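Local coordinates for protein desmoplakin (Homo sapiens, PDB 3R6N) that belongs to the desmosome and probably serves cell adhesion, its plakin domain including a rigid fragment of four spectrin repeats, at residues Q362-C376 with H409-F423. Numbering follows the deposited sequence.
Sequences QLYINMKSLVSWHYC and HYQEFIRNSQGSEMF
Asn-366 reaches out from helix 362-376 and grips the loop at Ser-420 and Glu-421: its OD1 accepts both Glu-421 N at 2.9 Å, with an N-H...O angle of 166°, and Ser-420 OG at 2.8 Å. Both donors lie in the plane of the amide carbonyl and together fix the amide's rotation; ND2 adds a weak bond to OE2 of Glu-421, 3.1 Å away. The same Ser-420 hydroxyl accepts Met-422 N, closing an ST turn.

Beyond these polar contacts the loop turns apolar. Met-422 lays CE 3.6 Å from CD2 of Leu-370, while Phe-423 brings CE1 over one face of the Trp-373 indole, 3.5 Å from CD1. Trp-373 extends its indole away from its own backbone N (chi1 -173°) and lies beside Phe-413, whose CE1 meets the indole edge; the three rings form an aromatic cluster. Phe-413 also packs as a knob among Ser-369, Ser-372, Trp-373 and Cys-376, and Ser-372 returns the fit among His-409, Glu-412, Phe-413 and Asn-416. The roughly antiparallel axes (154° between the two short segments) approach to 8.4 Å, and CA of Ser-369 comes 4.9 Å from CA of Asn-416. Further along, Tyr-375 CB sits over the His-409 ring, a CH-pi contact 3.8 Å from its centroid.

Segment 409-423 belongs to a spectrin-like domain. Ile-431 of helix 425-447 touches Trp-373, Tyr-410 and Phe-413, packing a third helix against the cluster, while Leu-370 also meets Leu-237 of helix 234-265.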
loop_
_atom_site.group_PDB
_atom_site.type_symbol
_atom_site.label_atom_id
_atom_site.label_comp_id
_atom_site.label_asym_id
_atom_site.label_seq_id
_atom_site.Cartn_x
_atom_site.Cartn_y
_atom_site.Cartn_z
ATOM N N GLN A 362 11.926 27.027 31.384
ATOM C CA GLN A 362 12.164 27.159 32.816
ATOM C C GLN A 362 13.653 27.332 33.111
ATOM O O GLN A 362 14.039 28.231 33.854
ATOM C CB GLN A 362 11.602 25.953 33.574
ATOM C CG GLN A 362 11.503 26.150 35.083
ATOM C CD GLN A 362 10.286 26.962 35.499
ATOM O OE1 GLN A 362 10.337 28.191 35.578
ATOM N NE2 GLN A 362 9.184 26.271 35.775
ATOM N N LEU A 363 14.483 26.477 32.523
ATOM C CA LEU A 363 15.929 26.563 32.714
ATOM C C LEU A 363 16.494 27.878 32.197
ATOM O O LEU A 363 17.466 28.400 32.737
ATOM C CB LEU A 363 16.645 25.406 32.016
ATOM C CG LEU A 363 16.314 23.980 32.457
ATOM C CD1 LEU A 363 17.136 22.981 31.655
ATOM C CD2 LEU A 363 16.555 23.802 33.947
ATOM N N TYR A 364 15.892 28.405 31.139
ATOM C CA TYR A 364 16.371 29.634 30.522
ATOM C C TYR A 364 16.174 30.814 31.463
ATOM O O TYR A 364 17.137 31.432 31.912
ATOM C CB TYR A 364 15.631 29.884 29.211
ATOM C CG TYR A 364 16.200 31.004 28.369
ATOM C CD1 TYR A 364 17.445 30.880 27.761
ATOM C CD2 TYR A 364 15.481 32.176 28.158
ATOM C CE1 TYR A 364 17.965 31.897 26.980
ATOM C CE2 TYR A 364 15.993 33.198 27.378
ATOM C CZ TYR A 364 17.235 33.053 26.791
ATOM O OH TYR A 364 17.749 34.066 26.013
ATOM N N ILE A 365 14.915 31.112 31.762
ATOM C CA ILE A 365 14.581 32.234 32.625
ATOM C C ILE A 365 15.226 32.081 33.993
ATOM O O ILE A 365 15.547 33.070 34.645
ATOM C CB ILE A 365 13.058 32.392 32.783
ATOM C CG1 ILE A 365 12.467 31.165 33.475
ATOM C CG2 ILE A 365 12.400 32.613 31.428
ATOM C CD1 ILE A 365 10.954 31.121 33.440
ATOM N N ASN A 366 15.417 30.838 34.424
ATOM C CA ASN A 366 16.102 30.576 35.681
ATOM C C ASN A 366 17.507 31.150 35.663
ATOM O O ASN A 366 17.918 31.839 36.596
ATOM C CB ASN A 366 16.155 29.078 35.981
ATOM C CG ASN A 366 14.967 28.606 36.795
ATOM O OD1 ASN A 366 14.391 29.367 37.572
ATOM N ND2 ASN A 366 14.597 27.342 36.623
ATOM N N MET A 367 18.242 30.873 34.594
ATOM C CA MET A 367 19.600 31.381 34.466
ATOM C C MET A 367 19.613 32.871 34.142
ATOM O O MET A 367 20.415 33.621 34.692
ATOM C CB MET A 367 20.374 30.586 33.419
ATOM C CG MET A 367 20.358 29.094 33.689
ATOM S SD MET A 367 21.807 28.230 33.063
ATOM C CE MET A 367 21.728 28.649 31.326
ATOM N N LYS A 368 18.716 33.298 33.259
ATOM C CA LYS A 368 18.616 34.710 32.910
ATOM C C LYS A 368 18.414 35.572 34.153
ATOM O O LYS A 368 18.879 36.712 34.217
ATOM C CB LYS A 368 17.489 34.944 31.899
ATOM C CG LYS A 368 17.962 34.978 30.449
ATOM C CD LYS A 368 18.826 36.207 30.183
ATOM C CE LYS A 368 19.868 35.957 29.098
ATOM N NZ LYS A 368 19.260 35.678 27.768
ATOM N N SER A 369 17.724 35.016 35.143
ATOM C CA SER A 369 17.465 35.731 36.382
ATOM C C SER A 369 18.669 35.646 37.304
ATOM O O SER A 369 18.905 36.542 38.109
ATOM C CB SER A 369 16.232 35.167 37.086
ATOM O OG SER A 369 16.496 33.876 37.608
ATOM N N LEU A 370 19.426 34.562 37.194
ATOM C CA LEU A 370 20.618 34.406 38.014
ATOM C C LEU A 370 21.715 35.333 37.510
ATOM O O LEU A 370 22.631 35.686 38.251
ATOM C CB LEU A 370 21.099 32.957 38.008
ATOM C CG LEU A 370 22.260 32.687 38.966
ATOM C CD1 LEU A 370 21.860 33.030 40.393
ATOM C CD2 LEU A 370 22.725 31.245 38.866
ATOM N N VAL A 371 21.610 35.729 36.245
ATOM C CA VAL A 371 22.568 36.656 35.655
ATOM C C VAL A 371 22.244 38.092 36.048
ATOM O O VAL A 371 23.141 38.883 36.336
ATOM C CB VAL A 371 22.606 36.544 34.117
ATOM C CG1 VAL A 371 23.582 37.552 33.537
ATOM C CG2 VAL A 371 22.989 35.136 33.696
ATOM N N SER A 372 20.958 38.428 36.059
ATOM C CA SER A 372 20.535 39.762 36.466
ATOM C C SER A 372 20.817 39.979 37.944
ATOM O O SER A 372 21.012 41.107 38.390
ATOM C CB SER A 372 19.048 39.983 36.177
ATOM O OG SER A 372 18.824 40.258 34.805
ATOM N N TRP A 373 20.834 38.888 38.701
ATOM C CA TRP A 373 21.135 38.953 40.122
ATOM C C TRP A 373 22.584 39.376 40.308
ATOM O O TRP A 373 22.879 40.299 41.067
ATOM C CB TRP A 373 20.885 37.597 40.783
ATOM C CG TRP A 373 21.008 37.620 42.276
ATOM C CD1 TRP A 373 20.083 38.078 43.165
ATOM C CD2 TRP A 373 22.117 37.155 43.054
ATOM N NE1 TRP A 373 20.549 37.934 44.451
ATOM C CE2 TRP A 373 21.795 37.369 44.410
ATOM C CE3 TRP A 373 23.352 36.582 42.736
ATOM C CZ2 TRP A 373 22.661 37.028 45.444
ATOM C CZ3 TRP A 373 24.212 36.245 43.766
ATOM C CH2 TRP A 373 23.862 36.469 45.104
ATOM N N HIS A 374 23.483 38.705 39.597
ATOM C CA HIS A 374 24.905 39.022 39.675
ATOM C C HIS A 374 25.222 40.432 39.184
ATOM O O HIS A 374 25.916 41.188 39.860
ATOM C CB HIS A 374 25.730 37.992 38.909
ATOM C CG HIS A 374 26.070 36.778 39.714
ATOM N ND1 HIS A 374 25.773 35.499 39.294
ATOM C CD2 HIS A 374 26.681 36.648 40.915
ATOM C CE1 HIS A 374 26.189 34.633 40.201
ATOM N NE2 HIS A 374 26.743 35.304 41.195
ATOM N N TYR A 375 24.706 40.784 38.010
ATOM C CA TYR A 375 24.895 42.127 37.473
ATOM C C TYR A 375 24.438 43.178 38.480
ATOM O O TYR A 375 25.030 44.252 38.581
ATOM C CB TYR A 375 24.140 42.295 36.152
ATOM C CG TYR A 375 24.819 41.651 34.962
ATOM C CD1 TYR A 375 26.204 41.551 34.896
ATOM C CD2 TYR A 375 24.075 41.151 33.899
ATOM C CE1 TYR A 375 26.831 40.965 33.806
ATOM C CE2 TYR A 375 24.689 40.563 32.804
ATOM C CZ TYR A 375 26.067 40.473 32.761
ATOM O OH TYR A 375 26.677 39.887 31.673
ATOM N N CYS A 376 23.386 42.856 39.227
ATOM C CA CYS A 376 22.862 43.747 40.256
ATOM C C CYS A 376 23.795 43.881 41.454
ATOM O O CYS A 376 23.928 44.960 42.027
ATOM C CB CYS A 376 21.493 43.267 40.735
ATOM S SG CYS A 376 20.120 43.786 39.698
ATOM N N HIS A 409 19.251 47.197 35.785
ATOM C CA HIS A 409 19.583 45.809 36.081
ATOM C C HIS A 409 18.615 45.218 37.099
ATOM O O HIS A 409 18.358 44.015 37.094
ATOM C CB HIS A 409 21.031 45.669 36.555
ATOM C CG HIS A 409 22.023 45.573 35.435
ATOM N ND1 HIS A 409 21.968 44.586 34.478
ATOM C CD2 HIS A 409 23.095 46.342 35.125
ATOM C CE1 HIS A 409 22.963 44.749 33.622
ATOM N NE2 HIS A 409 23.659 45.806 33.992
ATOM N N TYR A 410 18.067 46.068 37.961
ATOM C CA TYR A 410 17.102 45.601 38.945
ATOM C C TYR A 410 15.721 45.386 38.329
ATOM O O TYR A 410 14.964 44.527 38.783
ATOM C CB TYR A 410 17.020 46.544 40.146
ATOM C CG TYR A 410 16.202 45.966 41.278
ATOM C CD1 TYR A 410 16.595 44.793 41.912
ATOM C CD2 TYR A 410 15.033 46.580 41.703
ATOM C CE1 TYR A 410 15.850 44.251 42.939
ATOM C CE2 TYR A 410 14.281 46.046 42.733
ATOM C CZ TYR A 410 14.695 44.882 43.346
ATOM O OH TYR A 410 13.949 44.348 44.370
ATOM N N GLN A 411 15.396 46.163 37.298
ATOM C CA GLN A 411 14.155 45.950 36.554
ATOM C C GLN A 411 14.205 44.612 35.825
ATOM O O GLN A 411 13.237 43.856 35.832
ATOM C CB GLN A 411 13.907 47.078 35.550
ATOM C CG GLN A 411 13.287 48.338 36.135
ATOM C CD GLN A 411 12.968 49.373 35.066
ATOM O OE1 GLN A 411 12.878 49.049 33.879
ATOM N NE2 GLN A 411 12.801 50.626 35.481
ATOM N N GLU A 412 15.342 44.327 35.201
ATOM C CA GLU A 412 15.529 43.070 34.489
ATOM C C GLU A 412 15.402 41.877 35.424
ATOM O O GLU A 412 14.841 40.846 35.054
ATOM C CB GLU A 412 16.890 43.041 33.796
ATOM C CG GLU A 412 16.841 43.475 32.350
ATOM C CD GLU A 412 16.121 42.471 31.472
ATOM O OE1 GLU A 412 16.375 41.258 31.641
ATOM O OE2 GLU A 412 15.305 42.895 30.620
ATOM N N PHE A 413 15.930 42.017 36.636
ATOM C CA PHE A 413 15.846 40.948 37.622
ATOM C C PHE A 413 14.399 40.705 38.029
ATOM O O PHE A 413 13.901 39.585 37.930
ATOM C CB PHE A 413 16.688 41.268 38.856
ATOM C CG PHE A 413 16.494 40.296 39.982
ATOM C CD1 PHE A 413 17.285 39.166 40.082
ATOM C CD2 PHE A 413 15.510 40.506 40.933
ATOM C CE1 PHE A 413 17.103 38.266 41.115
ATOM C CE2 PHE A 413 15.321 39.610 41.968
ATOM C CZ PHE A 413 16.119 38.489 42.060
ATOM N N ILE A 414 13.734 41.757 38.497
ATOM C CA ILE A 414 12.319 41.679 38.839
ATOM C C ILE A 414 11.526 40.998 37.728
ATOM O O ILE A 414 10.631 40.199 37.992
ATOM C CB ILE A 414 11.724 43.074 39.085
ATOM C CG1 ILE A 414 12.087 43.566 40.484
ATOM C CG2 ILE A 414 10.214 43.049 38.909
ATOM C CD1 ILE A 414 11.447 44.887 40.847
ATOM N N ARG A 415 11.871 41.314 36.485
ATOM C CA ARG A 415 11.170 40.766 35.331
ATOM C C ARG A 415 11.435 39.271 35.150
ATOM O O ARG A 415 10.505 38.488 34.967
ATOM C CB ARG A 415 11.558 41.535 34.066
ATOM C CG ARG A 415 10.609 41.332 32.907
ATOM C CD ARG A 415 11.119 42.016 31.651
ATOM N NE ARG A 415 12.402 41.469 31.215
ATOM C CZ ARG A 415 12.541 40.313 30.572
ATOM N NH1 ARG A 415 11.475 39.574 30.291
ATOM N NH2 ARG A 415 13.747 39.893 30.213
ATOM N N ASN A 416 12.705 38.880 35.200
ATOM C CA ASN A 416 13.087 37.482 35.019
ATOM C C ASN A 416 12.812 36.634 36.252
ATOM O O ASN A 416 12.720 35.409 36.173
ATOM C CB ASN A 416 14.566 37.376 34.654
ATOM C CG ASN A 416 14.866 37.927 33.279
ATOM O OD1 ASN A 416 14.008 37.916 32.393
ATOM N ND2 ASN A 416 16.090 38.413 33.089
ATOM N N SER A 417 12.691 37.297 37.395
ATOM C CA SER A 417 12.452 36.617 38.660
ATOM C C SER A 417 10.984 36.223 38.788
ATOM O O SER A 417 10.635 35.308 39.533
ATOM C CB SER A 417 12.862 37.522 39.825
ATOM O OG SER A 417 12.657 36.884 41.073
ATOM N N GLN A 418 10.134 36.925 38.047
ATOM C CA GLN A 418 8.695 36.687 38.077
ATOM C C GLN A 418 8.360 35.200 38.027
ATOM O O GLN A 418 7.770 34.657 38.963
ATOM C CB GLN A 418 8.016 37.423 36.920
ATOM C CG GLN A 418 6.505 37.312 36.906
ATOM C CD GLN A 418 5.871 38.161 35.819
ATOM O OE1 GLN A 418 4.806 37.830 35.297
ATOM N NE2 GLN A 418 6.525 39.267 35.476
ATOM N N GLY A 419 8.742 34.544 36.937
ATOM C CA GLY A 419 8.457 33.131 36.762
ATOM C C GLY A 419 9.667 32.236 36.953
ATOM O O GLY A 419 9.875 31.290 36.196
ATOM N N SER A 420 10.464 32.528 37.975
ATOM C CA SER A 420 11.680 31.765 38.232
ATOM C C SER A 420 11.555 30.940 39.505
ATOM O O SER A 420 10.782 31.279 40.401
ATOM C CB SER A 420 12.885 32.704 38.334
ATOM O OG SER A 420 14.075 31.983 38.608
ATOM N N GLU A 421 12.322 29.856 39.580
ATOM C CA GLU A 421 12.322 29.000 40.762
ATOM C C GLU A 421 13.669 29.055 41.478
ATOM O O GLU A 421 14.012 28.159 42.247
ATOM C CB GLU A 421 11.972 27.560 40.379
ATOM C CG GLU A 421 12.902 26.935 39.349
ATOM C CD GLU A 421 12.207 25.885 38.497
ATOM O OE1 GLU A 421 10.961 25.916 38.418
ATOM O OE2 GLU A 421 12.902 25.031 37.904
ATOM N N MET A 422 14.423 30.118 41.225
ATOM C CA MET A 422 15.754 30.270 41.794
ATOM C C MET A 422 15.738 31.116 43.062
ATOM O O MET A 422 16.620 30.997 43.916
ATOM C CB MET A 422 16.693 30.900 40.766
ATOM C CG MET A 422 16.968 30.016 39.569
ATOM S SD MET A 422 18.164 28.724 39.940
ATOM C CE MET A 422 19.694 29.649 39.802
ATOM N N PHE A 423 14.730 31.973 43.180
ATOM C CA PHE A 423 14.664 32.906 44.295
ATOM C C PHE A 423 13.314 32.884 45.006
ATOM O O PHE A 423 12.292 33.278 44.443
ATOM C CB PHE A 423 14.986 34.323 43.817
ATOM C CG PHE A 423 16.337 34.450 43.176
ATOM C CD1 PHE A 423 17.456 34.744 43.937
ATOM C CD2 PHE A 423 16.490 34.269 41.812
ATOM C CE1 PHE A 423 18.702 34.859 43.349
ATOM C CE2 PHE A 423 17.732 34.382 41.217
ATOM C CZ PHE A 423 18.840 34.678 41.986
#